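Local coordinates for protein mycolic acid synthase (Mycobacterium tuberculosis, PDB 1L1E) that probably transfers a methylene group from S-adenosyl-L-methionine to a double bond of an alpha mycolic acid, closing the proximal cyclopropane ring, at residues 263-266 with 267-271; 230-233 with 234-238; 256-259 with 260-264; 270-274 with 275-279. One frame throughout, in Å; residues are numbered along the deposited sequence.

Interaction 1: residues 263-266 with 267-271; sequences MKYL and TGCAK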
loop_
_atom_site.group_PDB
_atom_site.type_symbol
_atom_site.label_atom_id
_atom_site.label_comp_id
_atom_site.label_asym_id
_atom_site.label_seq_id
_atom_site.Cartn_x
_atom_site.Cartn_y
_atom_site.Cartn_z
ATOM N N MET A 263 -6.279 -17.236 4.320
ATOM C CA MET A 263 -5.649 -17.607 5.589
ATOM C C MET A 263 -4.207 -18.039 5.339
ATOM O O MET A 263 -3.308 -17.688 6.105
ATOM C CB MET A 263 -6.402 -18.746 6.270
ATOM C CG MET A 263 -7.669 -18.331 6.997
ATOM S SD MET A 263 -7.421 -16.999 8.189
ATOM C CE MET A 263 -6.365 -17.801 9.451
ATOM N N LYS A 264 -3.999 -18.802 4.266
ATOM C CA LYS A 264 -2.666 -19.293 3.891
ATOM C C LYS A 264 -1.748 -18.127 3.562
ATOM O O LYS A 264 -0.547 -18.152 3.844
ATOM C CB LYS A 264 -2.772 -20.218 2.672
ATOM C CG LYS A 264 -1.455 -20.567 1.988
ATOM C CD LYS A 264 -1.706 -21.496 0.796
ATOM C CE LYS A 264 -0.503 -21.589 -0.145
ATOM N NZ LYS A 264 0.684 -22.275 0.443
ATOM N N TYR A 265 -2.328 -17.108 2.945
ATOM C CA TYR A 265 -1.585 -15.922 2.564
ATOM C C TYR A 265 -1.192 -15.116 3.796
ATOM O O TYR A 265 -0.022 -14.781 3.989
ATOM C CB TYR A 265 -2.444 -15.095 1.602
ATOM C CG TYR A 265 -2.224 -13.599 1.606
ATOM C CD1 TYR A 265 -0.975 -13.045 1.325
ATOM C CD2 TYR A 265 -3.295 -12.731 1.827
ATOM C CE1 TYR A 265 -0.803 -11.658 1.261
ATOM C CE2 TYR A 265 -3.135 -11.352 1.763
ATOM C CZ TYR A 265 -1.894 -10.821 1.480
ATOM O OH TYR A 265 -1.753 -9.454 1.405
ATOM N N LEU A 266 -2.171 -14.836 4.648
ATOM C CA LEU A 266 -1.924 -14.037 5.835
ATOM C C LEU A 266 -0.972 -14.689 6.833
ATOM O O LEU A 266 -0.007 -14.059 7.277
ATOM C CB LEU A 266 -3.256 -13.701 6.514
ATOM C CG LEU A 266 -4.303 -13.020 5.620
ATOM C CD1 LEU A 266 -5.598 -12.927 6.382
ATOM C CD2 LEU A 266 -3.836 -11.641 5.164
ATOM N N THR A 267 -1.234 -15.945 7.185
ATOM C CA THR A 267 -0.383 -16.638 8.145
ATOM C C THR A 267 1.012 -16.879 7.588
ATOM O O THR A 267 2.004 -16.733 8.301
ATOM C CB THR A 267 -0.998 -17.985 8.572
ATOM O OG1 THR A 267 -2.284 -17.753 9.161
ATOM C CG2 THR A 267 -0.111 -18.669 9.613
ATOM N N GLY A 268 1.090 -17.236 6.310
ATOM C CA GLY A 268 2.379 -17.486 5.693
ATOM C C GLY A 268 3.255 -16.255 5.553
ATOM O O GLY A 268 4.457 -16.318 5.794
ATOM N N CYS A 269 2.671 -15.132 5.150
ATOM C CA CYS A 269 3.452 -13.909 5.000
ATOM C C CYS A 269 3.848 -13.342 6.361
ATOM O O CYS A 269 4.892 -12.702 6.495
ATOM C CB CYS A 269 2.676 -12.859 4.199
ATOM S SG CYS A 269 2.595 -13.176 2.405
ATOM N N ALA A 270 3.017 -13.570 7.373
ATOM C CA ALA A 270 3.335 -13.072 8.702
ATOM C C ALA A 270 4.665 -13.685 9.136
ATOM O O ALA A 270 5.513 -12.998 9.712
ATOM C CB ALA A 270 2.232 -13.436 9.690
ATOM N N LYS A 271 4.838 -14.973 8.848
ATOM C CA LYS A 271 6.069 -15.703 9.185
ATOM C C LYS A 271 7.277 -15.180 8.414
ATOM O O LYS A 271 8.374 -15.072 8.961
ATOM C CB LYS A 271 5.933 -17.192 8.852
ATOM C CG LYS A 271 5.148 -18.039 9.837
ATOM C CD LYS A 271 5.178 -19.499 9.379
ATOM C CE LYS A 271 4.611 -20.462 10.410
ATOM N NZ LYS A 271 4.762 -21.873 9.944
#
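Y265 and C269 meet because their first torsions lean them together: CG of Y265 stands anti to its own nitrogen (chi1 151°), while SG of C269 is anti to the carbonyl carbon (chi1 -75°). They lie one turn apart in the helix 256-274, and their meeting is an i, i+4 sulfur-aromatic contact. SG of C269 lies 3.7 Å from CD1 of Y265. Seen from the ring centroid it is 68° off the normal, an oblique approach. The same turn is held by the backbone bond from C269 N to Y265 O (3.0 Å). C269 is the probable active-site cysteine; Y265 packs on it and also lies close to Y33, a probable cofactor-site residue. F191 and I195 of helix 189-199 and L236 of helix 229-245 also touch C269, consistent with a side chain that is buried in the protein.

M263 and T267 make a second i, i+4 pair on another side of the helix. OG1 of T267 is folded back beside its own nitrogen and makes a weak hydrogen bond to M263 O (3.2 Å). That carbonyl also takes the bond from T267 N at 2.9 Å, so two donors of one residue share it. The M263 chain, bent at chi2 and chi3, finally brings its CE methyl to 4.1 Å from T267 OG1.

Interaction 2: residues 230-233 with 234-238; sequences LHYA and RTLDM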
loop_
_atom_site.group_PDB
_atom_site.type_symbol
_atom_site.label_atom_id
_atom_site.label_comp_id
_atom_site.label_asym_id
_atom_site.label_seq_id
_atom_site.Cartn_x
_atom_site.Cartn_y
_atom_site.Cartn_z
ATOM N N LEU A 230 8.574 -5.493 11.022
ATOM C CA LEU A 230 7.805 -6.121 12.096
ATOM C C LEU A 230 6.381 -5.596 12.246
ATOM O O LEU A 230 5.536 -6.244 12.858
ATOM C CB LEU A 230 8.560 -5.991 13.428
ATOM C CG LEU A 230 9.980 -6.592 13.439
ATOM C CD1 LEU A 230 10.584 -6.481 14.832
ATOM C CD2 LEU A 230 9.938 -8.052 13.000
ATOM N N HIS A 231 6.106 -4.420 11.700
ATOM C CA HIS A 231 4.754 -3.881 11.786
ATOM C C HIS A 231 3.878 -4.650 10.807
ATOM O O HIS A 231 2.681 -4.817 11.031
ATOM C CB HIS A 231 4.748 -2.387 11.459
ATOM C CG HIS A 231 5.480 -1.548 12.465
ATOM N ND1 HIS A 231 4.907 -1.129 13.649
ATOM C CD2 HIS A 231 6.752 -1.083 12.480
ATOM C CE1 HIS A 231 5.792 -0.441 14.347
ATOM N NE2 HIS A 231 6.921 -0.399 13.661
ATOM N N TYR A 232 4.468 -5.140 9.721
ATOM C CA TYR A 232 3.663 -5.879 8.757
ATOM C C TYR A 232 3.318 -7.259 9.293
ATOM O O TYR A 232 2.216 -7.752 9.081
ATOM C CB TYR A 232 4.377 -5.983 7.403
ATOM C CG TYR A 232 3.448 -6.370 6.271
ATOM C CD1 TYR A 232 2.123 -5.920 6.249
ATOM C CD2 TYR A 232 3.896 -7.146 5.203
ATOM C CE1 TYR A 232 1.275 -6.229 5.198
ATOM C CE2 TYR A 232 3.050 -7.462 4.137
ATOM C CZ TYR A 232 1.741 -6.997 4.143
ATOM O OH TYR A 232 0.898 -7.303 3.095
ATOM N N ALA A 233 4.256 -7.872 10.009
ATOM C CA ALA A 233 4.024 -9.188 10.590
ATOM C C ALA A 233 2.810 -9.134 11.527
ATOM O O ALA A 233 1.956 -10.013 11.498
ATOM C CB ALA A 233 5.269 -9.649 11.365
ATOM N N ARG A 234 2.725 -8.090 12.345
ATOM C CA ARG A 234 1.605 -7.974 13.275
ATOM C C ARG A 234 0.286 -7.601 12.586
ATOM O O ARG A 234 -0.801 -7.953 13.059
ATOM C CB ARG A 234 1.902 -6.949 14.367
ATOM C CG ARG A 234 1.152 -7.283 15.645
ATOM C CD ARG A 234 0.358 -6.134 16.190
ATOM N NE ARG A 234 1.163 -5.265 17.030
ATOM C CZ ARG A 234 0.777 -4.838 18.226
ATOM N NH1 ARG A 234 -0.400 -5.211 18.706
ATOM N NH2 ARG A 234 1.559 -4.035 18.935
ATOM N N THR A 235 0.389 -6.866 11.485
ATOM C CA THR A 235 -0.787 -6.472 10.725
ATOM C C THR A 235 -1.379 -7.764 10.162
ATOM O O THR A 235 -2.563 -8.044 10.316
ATOM C CB THR A 235 -0.403 -5.554 9.555
ATOM O OG1 THR A 235 0.248 -4.381 10.062
ATOM C CG2 THR A 235 -1.646 -5.153 8.756
ATOM N N LEU A 236 -0.529 -8.559 9.521
ATOM C CA LEU A 236 -0.953 -9.820 8.934
ATOM C C LEU A 236 -1.544 -10.751 9.994
ATOM O O LEU A 236 -2.546 -11.414 9.740
ATOM C CB LEU A 236 0.230 -10.487 8.217
ATOM C CG LEU A 236 0.719 -9.759 6.949
ATOM C CD1 LEU A 236 2.026 -10.364 6.474
ATOM C CD2 LEU A 236 -0.338 -9.854 5.851
ATOM N N ASP A 237 -0.928 -10.811 11.173
ATOM C CA ASP A 237 -1.456 -11.659 12.238
ATOM C C ASP A 237 -2.875 -11.215 12.570
ATOM O O ASP A 237 -3.797 -12.030 12.672
ATOM C CB ASP A 237 -0.603 -11.562 13.512
ATOM C CG ASP A 237 0.691 -12.350 13.422
ATOM O OD1 ASP A 237 0.727 -13.362 12.689
ATOM O OD2 ASP A 237 1.672 -11.964 14.102
ATOM N N MET A 238 -3.055 -9.911 12.733
ATOM C CA MET A 238 -4.370 -9.396 13.070
ATOM C C MET A 238 -5.413 -9.610 11.979
ATOM O O MET A 238 -6.568 -9.894 12.288
ATOM C CB MET A 238 -4.271 -7.924 13.474
ATOM C CG MET A 238 -3.528 -7.732 14.805
ATOM S SD MET A 238 -3.389 -6.022 15.352
ATOM C CE MET A 238 -4.919 -5.805 16.193
#
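Y232 presents one face of its ring to L236, one helical turn further on, and the leucine lies against it as a CH-pi contact. CD1 of L236 stands 3.9 Å from the Y232 ring centroid and only 14° off the normal, which places it over the face, shifted toward the rim. The other branch follows the ring outward, with CD2 of L236 reaching 3.9 Å from Y232 CZ. The first torsions differ: CG of Y232 is anti to its nitrogen (chi1 -163°), whereas CG of L236 is anti to its carbonyl carbon, beside the nitrogen. T235 is met differently: its CB comes obliquely to within 4.2 Å of Y232 CD1.

T235 also carries a polar contact within the turn. Its OG1 donates to H231 O over 2.7 Å, and T235 N donates to the same oxygen at 3.1 Å. The two donors approach from opposite faces of the carbonyl plane, so the oxygen is gripped from both. OG1 in addition is hydrogen-bonded to A36 N, which links this turn to the loop of the probable cofactor-site residues Y33 and S34. On another side R234 reaches D41 in a salt bridge and F38 in a cation-pi contact.

Y232 belongs to the pocket of the bound carbonate, and the L236 side chain lies close to the probable active-site cysteine. The segment is part of helix 229-245, which follows strand 221-227 and packs along helix 256-274, with Y232 on Y265 and D237 salt-bridged to R274.

Interaction 3: residues 256-259 with 260-264; sequences QTVY and DRYMK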
loop_
_atom_site.group_PDB
_atom_site.type_symbol
_atom_site.label_atom_id
_atom_site.label_comp_id
_atom_site.label_asym_id
_atom_site.label_seq_id
_atom_site.Cartn_x
_atom_site.Cartn_y
_atom_site.Cartn_z
ATOM N N GLN A 256 -14.898 -21.910 0.848
ATOM C CA GLN A 256 -13.824 -22.447 1.668
ATOM C C GLN A 256 -12.510 -22.239 0.920
ATOM O O GLN A 256 -11.477 -21.958 1.527
ATOM C CB GLN A 256 -14.056 -23.942 1.916
ATOM C CG GLN A 256 -12.935 -24.656 2.671
ATOM C CD GLN A 256 -12.984 -24.436 4.177
ATOM O OE1 GLN A 256 -13.936 -24.839 4.847
ATOM N NE2 GLN A 256 -11.950 -23.796 4.714
ATOM N N THR A 257 -12.561 -22.364 -0.405
ATOM C CA THR A 257 -11.370 -22.199 -1.232
ATOM C C THR A 257 -10.776 -20.805 -1.086
ATOM O O THR A 257 -9.564 -20.651 -0.918
ATOM C CB THR A 257 -11.679 -22.453 -2.721
ATOM O OG1 THR A 257 -12.021 -23.830 -2.912
ATOM C CG2 THR A 257 -10.476 -22.115 -3.581
ATOM N N VAL A 258 -11.630 -19.787 -1.151
ATOM C CA VAL A 258 -11.163 -18.412 -1.022
ATOM C C VAL A 258 -10.654 -18.183 0.396
ATOM O O VAL A 258 -9.601 -17.592 0.599
ATOM C CB VAL A 258 -12.296 -17.402 -1.332
ATOM C CG1 VAL A 258 -11.806 -15.978 -1.100
ATOM C CG2 VAL A 258 -12.769 -17.577 -2.760
ATOM N N TYR A 259 -11.411 -18.661 1.374
ATOM C CA TYR A 259 -11.043 -18.516 2.773
ATOM C C TYR A 259 -9.652 -19.101 3.027
ATOM O O TYR A 259 -8.752 -18.400 3.489
ATOM C CB TYR A 259 -12.070 -19.225 3.658
ATOM C CG TYR A 259 -11.703 -19.250 5.124
ATOM C CD1 TYR A 259 -11.823 -18.105 5.913
ATOM C CD2 TYR A 259 -11.214 -20.416 5.720
ATOM C CE1 TYR A 259 -11.466 -18.121 7.257
ATOM C CE2 TYR A 259 -10.854 -20.440 7.059
ATOM C CZ TYR A 259 -10.982 -19.292 7.820
ATOM O OH TYR A 259 -10.624 -19.316 9.144
ATOM N N ASP A 260 -9.481 -20.385 2.726
ATOM C CA ASP A 260 -8.196 -21.038 2.929
ATOM C C ASP A 260 -7.111 -20.308 2.149
ATOM O O ASP A 260 -5.974 -20.194 2.603
ATOM C CB ASP A 260 -8.258 -22.504 2.485
ATOM C CG ASP A 260 -9.295 -23.305 3.252
ATOM O OD1 ASP A 260 -9.414 -23.114 4.476
ATOM O OD2 ASP A 260 -9.986 -24.141 2.635
ATOM N N ARG A 261 -7.471 -19.804 0.977
ATOM C CA ARG A 261 -6.528 -19.074 0.140
ATOM C C ARG A 261 -5.975 -17.880 0.919
ATOM O O ARG A 261 -4.759 -17.680 1.005
ATOM C CB ARG A 261 -7.236 -18.604 -1.136
ATOM C CG ARG A 261 -6.404 -17.731 -2.061
ATOM C CD ARG A 261 -7.136 -17.513 -3.380
ATOM N NE ARG A 261 -6.511 -16.488 -4.211
ATOM C CZ ARG A 261 -6.900 -16.191 -5.448
ATOM N NH1 ARG A 261 -7.915 -16.846 -5.999
ATOM N NH2 ARG A 261 -6.284 -15.234 -6.133
ATOM N N TYR A 262 -6.867 -17.092 1.503
ATOM C CA TYR A 262 -6.427 -15.933 2.262
ATOM C C TYR A 262 -5.753 -16.261 3.584
ATOM O O TYR A 262 -4.754 -15.630 3.936
ATOM C CB TYR A 262 -7.584 -14.953 2.467
ATOM C CG TYR A 262 -7.666 -13.978 1.317
ATOM C CD1 TYR A 262 -8.190 -14.367 0.083
ATOM C CD2 TYR A 262 -7.122 -12.695 1.428
ATOM C CE1 TYR A 262 -8.163 -13.505 -1.015
ATOM C CE2 TYR A 262 -7.088 -11.826 0.338
ATOM C CZ TYR A 262 -7.611 -12.240 -0.878
ATOM O OH TYR A 262 -7.586 -11.389 -1.958
ATOM N N MET A 263 -6.279 -17.236 4.320
ATOM C CA MET A 263 -5.649 -17.607 5.589
ATOM C C MET A 263 -4.207 -18.039 5.339
ATOM O O MET A 263 -3.308 -17.688 6.105
ATOM C CB MET A 263 -6.402 -18.746 6.270
ATOM C CG MET A 263 -7.669 -18.331 6.997
ATOM S SD MET A 263 -7.421 -16.999 8.189
ATOM C CE MET A 263 -6.365 -17.801 9.451
ATOM N N LYS A 264 -3.999 -18.802 4.266
ATOM C CA LYS A 264 -2.666 -19.293 3.891
ATOM C C LYS A 264 -1.748 -18.127 3.562
ATOM O O LYS A 264 -0.547 -18.152 3.844
ATOM C CB LYS A 264 -2.772 -20.218 2.672
ATOM C CG LYS A 264 -1.455 -20.567 1.988
ATOM C CD LYS A 264 -1.706 -21.496 0.796
ATOM C CE LYS A 264 -0.503 -21.589 -0.145
ATOM N NZ LYS A 264 0.684 -22.275 0.443
#
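Y259 and M263 form the compact part of this first stretch of helix 256-274, an i, i+4 CH-pi and Met-aromatic pair. The two side chains run side by side in the same direction, and CG of M263 lies over one face of the ring, 3.5 Å from Y259 CZ. Seen from the ring centroid it is 22° off the normal, displaced toward the rim. SD of M263 is farther away, 4.8 Å from the Y259 ring centroid, and oblique to it, so the methylene makes the closer contact. Y259 is buried: A250 and I251 of helix 247-253 touch it, and so does L243 of helix 229-245, which also meets M263. The ring thus lies where helices 229-245, 247-253 and 256-274 meet.

Q256 and D260 stand at the more open side, where D260 is exposed. The amide is brought beside the carboxylate because the glutamine chain, with CG anti to its nitrogen, bends at chi2 (80°). NE2 of Q256 donates to OD1 of D260 at 2.6 Å, meeting it on the syn side but 28° out of the carboxylate plane. A second bond, from the same nitrogen to OD2 of D260, is weak at 2.9 Å. The two planes are nearly parallel, and one nitrogen bridges both oxygens.

R261 sends an extended chain away to a salt bridge with E198. V258 and Y262, pointing the same way, touch lightly: V258 CG1 lies 4.1 Å from Y262 CD1, while V258 O sits in the ring plane at its edge, 3.6 Å from that CD1.

Interaction 4: residues 270-274 with 275-279; sequences AKLFR and QGYTD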
loop_
_atom_site.group_PDB
_atom_site.type_symbol
_atom_site.label_atom_id
_atom_site.label_comp_id
_atom_site.label_asym_id
_atom_site.label_seq_id
_atom_site.Cartn_x
_atom_site.Cartn_y
_atom_site.Cartn_z
ATOM N N ALA A 270 3.017 -13.570 7.373
ATOM C CA ALA A 270 3.335 -13.072 8.702
ATOM C C ALA A 270 4.665 -13.685 9.136
ATOM O O ALA A 270 5.513 -12.998 9.712
ATOM C CB ALA A 270 2.232 -13.436 9.690
ATOM N N LYS A 271 4.838 -14.973 8.848
ATOM C CA LYS A 271 6.069 -15.703 9.185
ATOM C C LYS A 271 7.277 -15.180 8.414
ATOM O O LYS A 271 8.374 -15.072 8.961
ATOM C CB LYS A 271 5.933 -17.192 8.852
ATOM C CG LYS A 271 5.148 -18.039 9.837
ATOM C CD LYS A 271 5.178 -19.499 9.379
ATOM C CE LYS A 271 4.611 -20.462 10.410
ATOM N NZ LYS A 271 4.762 -21.873 9.944
ATOM N N LEU A 272 7.069 -14.868 7.136
ATOM C CA LEU A 272 8.146 -14.392 6.281
ATOM C C LEU A 272 8.741 -13.058 6.693
ATOM O O LEU A 272 9.959 -12.919 6.757
ATOM C CB LEU A 272 7.674 -14.316 4.829
ATOM C CG LEU A 272 7.184 -15.619 4.182
ATOM C CD1 LEU A 272 7.150 -15.418 2.683
ATOM C CD2 LEU A 272 8.101 -16.795 4.531
ATOM N N PHE A 273 7.892 -12.068 6.961
ATOM C CA PHE A 273 8.392 -10.763 7.369
ATOM C C PHE A 273 8.990 -10.838 8.766
ATOM O O PHE A 273 9.931 -10.122 9.086
ATOM C CB PHE A 273 7.271 -9.719 7.326
ATOM C CG PHE A 273 6.821 -9.365 5.928
ATOM C CD1 PHE A 273 5.942 -10.191 5.232
ATOM C CD2 PHE A 273 7.291 -8.216 5.306
ATOM C CE1 PHE A 273 5.537 -9.876 3.939
ATOM C CE2 PHE A 273 6.897 -7.893 4.016
ATOM C CZ PHE A 273 6.017 -8.724 3.328
ATOM N N ARG A 274 8.443 -11.720 9.591
ATOM C CA ARG A 274 8.922 -11.894 10.957
ATOM C C ARG A 274 10.311 -12.541 10.949
ATOM O O ARG A 274 11.168 -12.207 11.770
ATOM C CB ARG A 274 7.916 -12.747 11.738
ATOM C CG ARG A 274 8.232 -12.955 13.209
ATOM C CD ARG A 274 6.964 -13.345 13.964
ATOM N NE ARG A 274 6.177 -12.167 14.326
ATOM C CZ ARG A 274 4.852 -12.084 14.241
ATOM N NH1 ARG A 274 4.140 -13.115 13.799
ATOM N NH2 ARG A 274 4.242 -10.958 14.592
ATOM N N GLN A 275 10.537 -13.451 10.005
ATOM C CA GLN A 275 11.824 -14.125 9.892
ATOM C C GLN A 275 12.789 -13.357 8.996
ATOM O O GLN A 275 13.910 -13.803 8.764
ATOM C CB GLN A 275 11.639 -15.541 9.346
ATOM C CG GLN A 275 10.808 -16.437 10.244
ATOM C CD GLN A 275 10.424 -17.733 9.573
ATOM O OE1 GLN A 275 11.273 -18.580 9.297
ATOM N NE2 GLN A 275 9.141 -17.894 9.299
ATOM N N GLY A 276 12.340 -12.217 8.477
ATOM C CA GLY A 276 13.190 -11.385 7.639
ATOM C C GLY A 276 13.346 -11.730 6.171
ATOM O O GLY A 276 14.258 -11.217 5.526
ATOM N N TYR A 277 12.478 -12.586 5.636
ATOM C CA TYR A 277 12.550 -12.966 4.221
ATOM C C TYR A 277 12.073 -11.853 3.295
ATOM O O TYR A 277 12.422 -11.819 2.108
ATOM C CB TYR A 277 11.717 -14.221 3.959
ATOM C CG TYR A 277 12.343 -15.471 4.517
ATOM C CD1 TYR A 277 12.171 -15.828 5.850
ATOM C CD2 TYR A 277 13.150 -16.274 3.719
ATOM C CE1 TYR A 277 12.789 -16.963 6.378
ATOM C CE2 TYR A 277 13.774 -17.398 4.235
ATOM C CZ TYR A 277 13.591 -17.742 5.559
ATOM O OH TYR A 277 14.205 -18.872 6.049
ATOM N N THR A 278 11.262 -10.954 3.839
ATOM C CA THR A 278 10.743 -9.830 3.074
ATOM C C THR A 278 10.657 -8.612 3.994
ATOM O O THR A 278 10.723 -8.749 5.211
ATOM C CB THR A 278 9.351 -10.162 2.477
ATOM O OG1 THR A 278 8.426 -10.460 3.528
ATOM C CG2 THR A 278 9.451 -11.371 1.566
ATOM N N ASP A 279 10.521 -7.424 3.415
ATOM C CA ASP A 279 10.448 -6.197 4.205
ATOM C C ASP A 279 9.436 -5.237 3.569
ATOM O O ASP A 279 8.910 -5.498 2.482
ATOM C CB ASP A 279 11.833 -5.529 4.245
ATOM C CG ASP A 279 12.063 -4.686 5.501
ATOM O OD1 ASP A 279 11.161 -3.934 5.915
ATOM O OD2 ASP A 279 13.171 -4.765 6.069
#
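F273 receives T278 over one face of its ring. T278 OG1 lies 3.0 Å from F273 CE1 and almost equally far from the other ring carbons, so the oxygen is set over the middle of the ring. T278 CB, at 3.8 Å from the F273 centroid, makes a CH-pi contact, displaced toward the rim. The hydroxyl reaches this place because it sits between the threonine's own nitrogen and carbonyl carbon (chi1 60°). It is buried there with no hydrogen-bond partner in the model, close against the ring face. D279 O approaches the edge of the same ring, 3.5 Å from F273 CE2.

The turn behind this contact is made by G276, which leaves the helix with a positive phi of 82°. Y277 N donates to L272 O at 2.8 Å, and G276 N reaches F273 O in a weak bond of 3.3 Å. Their apolar companion is L272 CB against Y277 CB, 4.1 Å apart, across the turn. Just before it, Q275 lies alongside K271 and turns its NE2 back to K271 O, a weak bond of 2.9 Å beside the bond from Q275 N.

Farther out, Y232 packs edge-to-face with F273, and T278 O accepts from Q229 NE2. D279 then pairs with V170 as strand 279-286 begins. The two bonds made by Y277 N and G276 N, with the positive phi of G276, mark a Schellman motif, accompanied by the L272-Y277 apolar contact; here it ends helix 256-274 and turns the chain into the central sheet.

Along the chain the order is interaction 2, 3, 1, 4. Interactions 3, 1 and 4 follow one another down helix 256-274, with neighbouring centres about 10 Å apart and the outer two about 20 Å apart; M263 and K264 belong to both 3 and 1, A270 and K271 to both 1 and 4. Interaction 2 lies on helix 229-245, its centre about 10 Å from those of 1 and 4. It touches both, by packing against 1 and by packing and a salt bridge to 4. Interaction 3, about 7 Å away at the nearest atoms, does not touch it. The probable active-site cysteine on helix 256-274 thus faces helix 229-245, and interaction 4 leads helix 256-274 into strand 279-286 of the sheet.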